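Local atomic coordinates of secreted effector protein sseI (Salmonella enterica subsp. enterica serovar Typhimurium, PDB entry 4G29), a protein that is a secreted Salmonella virulence factor whose catalytic domain adopts a papain-like fold and probably acts as an enzyme of the cysteine protease superfamily. Residues A[11-14]-A[15-18]; A[136-140]-A[141-145]. All blocks are in the same frame, centred on the assembly; numbering follows the deposited sequence.

Interaction 1. Residues A[11-14]-A[15-18]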
loop_
_atom_site.group_PDB
_atom_site.type_symbol
_atom_site.label_atom_id
_atom_site.label_comp_id
_atom_site.label_asym_id
_atom_site.label_seq_id
_atom_site.Cartn_x
_atom_site.Cartn_y
_atom_site.Cartn_z
ATOM N N ASN A 11 2.599 -13.863 2.968
ATOM C CA ASN A 11 2.829 -12.411 3.024
ATOM C C ASN A 11 4.117 -12.008 2.308
ATOM O O ASN A 11 4.301 -10.808 1.956
ATOM C CB ASN A 11 2.902 -11.955 4.487
ATOM C CG ASN A 11 1.563 -11.968 5.178
ATOM O OD1 ASN A 11 0.517 -12.126 4.559
ATOM N ND2 ASN A 11 1.587 -11.794 6.497
ATOM N N LEU A 12 5.010 -12.993 2.139
ATOM C CA LEU A 12 6.359 -12.757 1.646
ATOM C C LEU A 12 6.619 -13.641 0.448
ATOM O O LEU A 12 6.584 -14.853 0.576
ATOM C CB LEU A 12 7.390 -13.053 2.746
ATOM C CG LEU A 12 7.288 -12.190 4.007
ATOM C CD1 LEU A 12 8.225 -12.635 5.116
ATOM C CD2 LEU A 12 7.508 -10.726 3.708
ATOM N N THR A 13 6.913 -13.034 -0.686
ATOM C CA THR A 13 7.176 -13.806 -1.901
ATOM C C THR A 13 8.538 -14.485 -1.871
ATOM O O THR A 13 9.436 -14.032 -1.160
ATOM C CB THR A 13 7.120 -12.885 -3.142
ATOM O OG1 THR A 13 7.132 -13.708 -4.312
ATOM C CG2 THR A 13 8.287 -11.895 -3.161
ATOM N N SER A 14 8.670 -15.564 -2.660
ATOM C CA SER A 14 9.922 -16.320 -2.830
ATOM C C SER A 14 10.611 -15.974 -4.147
ATOM O O SER A 14 11.788 -16.328 -4.330
ATOM C CB SER A 14 9.653 -17.831 -2.788
ATOM O OG SER A 14 9.356 -18.192 -1.462
ATOM N N ASP A 15 9.882 -15.276 -5.029
ATOM C CA ASP A 15 10.382 -14.715 -6.301
ATOM C C ASP A 15 11.627 -13.853 -6.077
ATOM O O ASP A 15 12.509 -13.788 -6.940
ATOM C CB ASP A 15 9.322 -13.816 -6.986
ATOM C CG ASP A 15 8.104 -14.577 -7.548
ATOM O OD1 ASP A 15 8.011 -15.833 -7.504
ATOM O OD2 ASP A 15 7.200 -13.866 -8.062
ATOM N N ILE A 16 11.660 -13.152 -4.942
ATOM C CA ILE A 16 12.828 -12.360 -4.494
ATOM C C ILE A 16 13.085 -12.802 -3.070
ATOM O O ILE A 16 12.233 -13.456 -2.496
ATOM C CB ILE A 16 12.570 -10.807 -4.569
ATOM C CG1 ILE A 16 11.261 -10.452 -3.877
ATOM C CG2 ILE A 16 12.624 -10.334 -6.063
ATOM C CD1 ILE A 16 11.081 -8.965 -3.579
ATOM N N ASP A 17 14.217 -12.439 -2.467
ATOM C CA ASP A 17 14.448 -12.908 -1.089
ATOM C C ASP A 17 13.716 -12.008 -0.071
ATOM O O ASP A 17 14.333 -11.298 0.740
ATOM C CB ASP A 17 15.919 -13.067 -0.755
ATOM C CG ASP A 17 16.142 -14.021 0.430
ATOM O OD1 ASP A 17 15.178 -14.313 1.215
ATOM O OD2 ASP A 17 17.284 -14.486 0.575
ATOM N N ALA A 18 12.384 -12.058 -0.124
ATOM C CA ALA A 18 11.571 -11.205 0.727
ATOM C C ALA A 18 11.768 -11.477 2.213
ATOM O O ALA A 18 11.784 -10.542 3.022
ATOM C CB ALA A 18 10.089 -11.334 0.368
#
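Leu12 opens the contact by laying its CB against the methyl CB of Ala18, 4.0 Å away, an apolar touch where the chain passes the start of helix 18-26. Both side chains also lie on Ile114 of strand 113-116, where apolar groups are in place; Ala18 is buried there, Leu12 less so. The two branches of Thr13 divide the labour. The hydroxyl, with OG1 opposite the backbone N (chi1 -169°), accepts the N-H of Asp15 in an ST turn, Asp15 N to Thr13 OG1 being 3.2 Å at 151°. The other branch, CG2, presses on Ile16 CG1 at 3.4 Å, a close-packed pair of carbons, as the two side chains cross nearly at right angles. The Ala18 methyl CB comes into close van der Waals approach to the carbonyl Thr13 O, 3.2 Å away. Ser14 occupies the exposed corner and points its CB away from 15-18, a place where a small polar residue is at home. The chain doubles back at Ser14-Asp15 and then enters helix 18-26 by an inverse gamma turn centred on Asp17, with Ala18 N bonded to Ile16 O at 2.8 Å; Asp17 caps Ala20 N. Threonine thus supplies both needs of the bend: an acceptor for a turn amide and a methyl for the apolar side.

Interaction 2. Residues A[136-140]-A[141-145]; sequences TDFSN and SSIAA
Asn140 and Ser142 meet in an N-cap, the asparagine standing just before helix 141-147 and supplying an acceptor to its first turn. The side chain of Asn140 is extended away from its own backbone N (chi1 176°), which carries OD1 over the helix start, and OD1 takes the Ile143 N-H at 2.9 Å, 161° at the hydrogen and on a lone pair in the carbonyl plane. The Ser142 hydroxyl donates to the same oxygen, OG to OD1 2.6 Å, also in that plane, while the Ser142 N-H adds a weak third bond. Asparagine suits the position because its short amide reaches backbone N-H groups that lack acceptors within the helix. Ala144 N donates to Asn140 O (3.1 Å), an i to i-4 helical bond.

Under the cap lies Phe138, the last residue of strand 132-138. Ala144 CA sits over one face of its ring, 3.9 Å from the centroid, in a CH-pi contact, and so small a residue lets the helix backbone come this close. The opposite face carries Thr136 CG2. Further out, backbone bonding of Phe138 to Tyr63 and the Asp137-Arg64 salt bridge hold the strand against 61-69. On the Ala144 side, out past the ring's rim, Ile143 CG2 touches Phe138 CD1 at 3.5 Å.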
loop_
_atom_site.group_PDB
_atom_site.type_symbol
_atom_site.label_atom_id
_atom_site.label_comp_id
_atom_site.label_asym_id
_atom_site.label_seq_id
_atom_site.Cartn_x
_atom_site.Cartn_y
_atom_site.Cartn_z
ATOM N N THR A 136 -2.848 5.148 -6.963
ATOM C CA THR A 136 -2.123 5.755 -8.024
ATOM C C THR A 136 -0.630 5.666 -7.619
ATOM O O THR A 136 -0.324 5.822 -6.447
ATOM C CB THR A 136 -2.498 7.258 -8.216
ATOM O OG1 THR A 136 -3.904 7.410 -8.395
ATOM C CG2 THR A 136 -1.683 7.922 -9.383
ATOM N N ASP A 137 0.243 5.336 -8.573
ATOM C CA ASP A 137 1.696 5.411 -8.394
ATOM C C ASP A 137 2.277 6.759 -8.806
ATOM O O ASP A 137 1.914 7.338 -9.860
ATOM C CB ASP A 137 2.389 4.265 -9.156
ATOM C CG ASP A 137 2.053 2.890 -8.631
ATOM O OD1 ASP A 137 1.722 2.757 -7.461
ATOM O OD2 ASP A 137 2.129 1.911 -9.416
ATOM N N PHE A 138 3.241 7.230 -8.013
ATOM C CA PHE A 138 3.858 8.546 -8.178
ATOM C C PHE A 138 5.361 8.400 -8.135
ATOM O O PHE A 138 5.907 7.483 -7.510
ATOM C CB PHE A 138 3.419 9.482 -7.044
ATOM C CG PHE A 138 1.970 9.717 -6.988
ATOM C CD1 PHE A 138 1.422 10.782 -7.672
ATOM C CD2 PHE A 138 1.120 8.931 -6.200
ATOM C CE1 PHE A 138 0.060 11.031 -7.623
ATOM C CE2 PHE A 138 -0.254 9.240 -6.150
ATOM C CZ PHE A 138 -0.751 10.244 -6.853
ATOM N N SER A 139 6.061 9.334 -8.766
ATOM C CA SER A 139 7.517 9.303 -8.731
ATOM C C SER A 139 8.044 9.939 -7.448
ATOM O O SER A 139 9.204 9.746 -7.100
ATOM C CB SER A 139 8.070 10.026 -9.973
ATOM O OG SER A 139 7.769 11.405 -9.818
ATOM N N ASN A 140 7.213 10.682 -6.712
ATOM C CA ASN A 140 7.684 11.455 -5.565
ATOM C C ASN A 140 6.786 11.188 -4.360
ATOM O O ASN A 140 5.560 11.168 -4.518
ATOM C CB ASN A 140 7.697 12.947 -5.947
ATOM C CG ASN A 140 8.074 13.845 -4.792
ATOM O OD1 ASN A 140 7.266 14.107 -3.906
ATOM N ND2 ASN A 140 9.328 14.324 -4.788
ATOM N N SER A 141 7.396 10.941 -3.186
ATOM C CA SER A 141 6.637 10.515 -2.027
ATOM C C SER A 141 5.758 11.656 -1.452
ATOM O O SER A 141 4.666 11.408 -0.923
ATOM C CB SER A 141 7.517 9.964 -0.932
ATOM O OG SER A 141 8.359 10.965 -0.383
ATOM N N SER A 142 6.218 12.893 -1.564
ATOM C CA SER A 142 5.403 13.988 -1.059
ATOM C C SER A 142 4.188 14.256 -1.993
ATOM O O SER A 142 3.117 14.621 -1.528
ATOM C CB SER A 142 6.241 15.244 -0.822
ATOM O OG SER A 142 6.633 15.798 -2.034
ATOM N N ILE A 143 4.384 14.081 -3.287
ATOM C CA ILE A 143 3.243 14.117 -4.235
ATOM C C ILE A 143 2.187 13.060 -3.916
ATOM O O ILE A 143 0.981 13.358 -3.877
ATOM C CB ILE A 143 3.750 14.011 -5.672
ATOM C CG1 ILE A 143 4.684 15.176 -5.952
ATOM C CG2 ILE A 143 2.607 13.956 -6.650
ATOM C CD1 ILE A 143 4.081 16.564 -5.873
ATOM N N ALA A 144 2.655 11.842 -3.644
ATOM C CA ALA A 144 1.802 10.722 -3.270
ATOM C C ALA A 144 1.004 11.119 -2.006
ATOM O O ALA A 144 -0.209 10.979 -1.962
ATOM C CB ALA A 144 2.642 9.441 -3.059
ATOM N N ALA A 145 1.704 11.640 -1.000
ATOM C CA ALA A 145 1.089 11.949 0.277
ATOM C C ALA A 145 0.005 13.031 0.115
ATOM O O ALA A 145 -1.059 12.987 0.756
ATOM C CB ALA A 145 2.190 12.395 1.257
#

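From the N terminus, the chain first closes interaction 1, a tight bend that leads into helix 18-26 and rests on strands 113-116 and 90-95, towards one end of the antiparallel sheet. More than a hundred residues later, interaction 2 turns strand 132-138 into helix 141-147 near the other end, where Ser141 also meets helix 42-55, whose first residue is the cysteine of a possible Cys-His-Asp triad. The two lie in series, neither nested nor crossed, with centres about 24 Å apart and nearest atoms about 15 Å apart. Each closes a short local turn at a helix start, capped by Asp17 in one and Asn140 in the other.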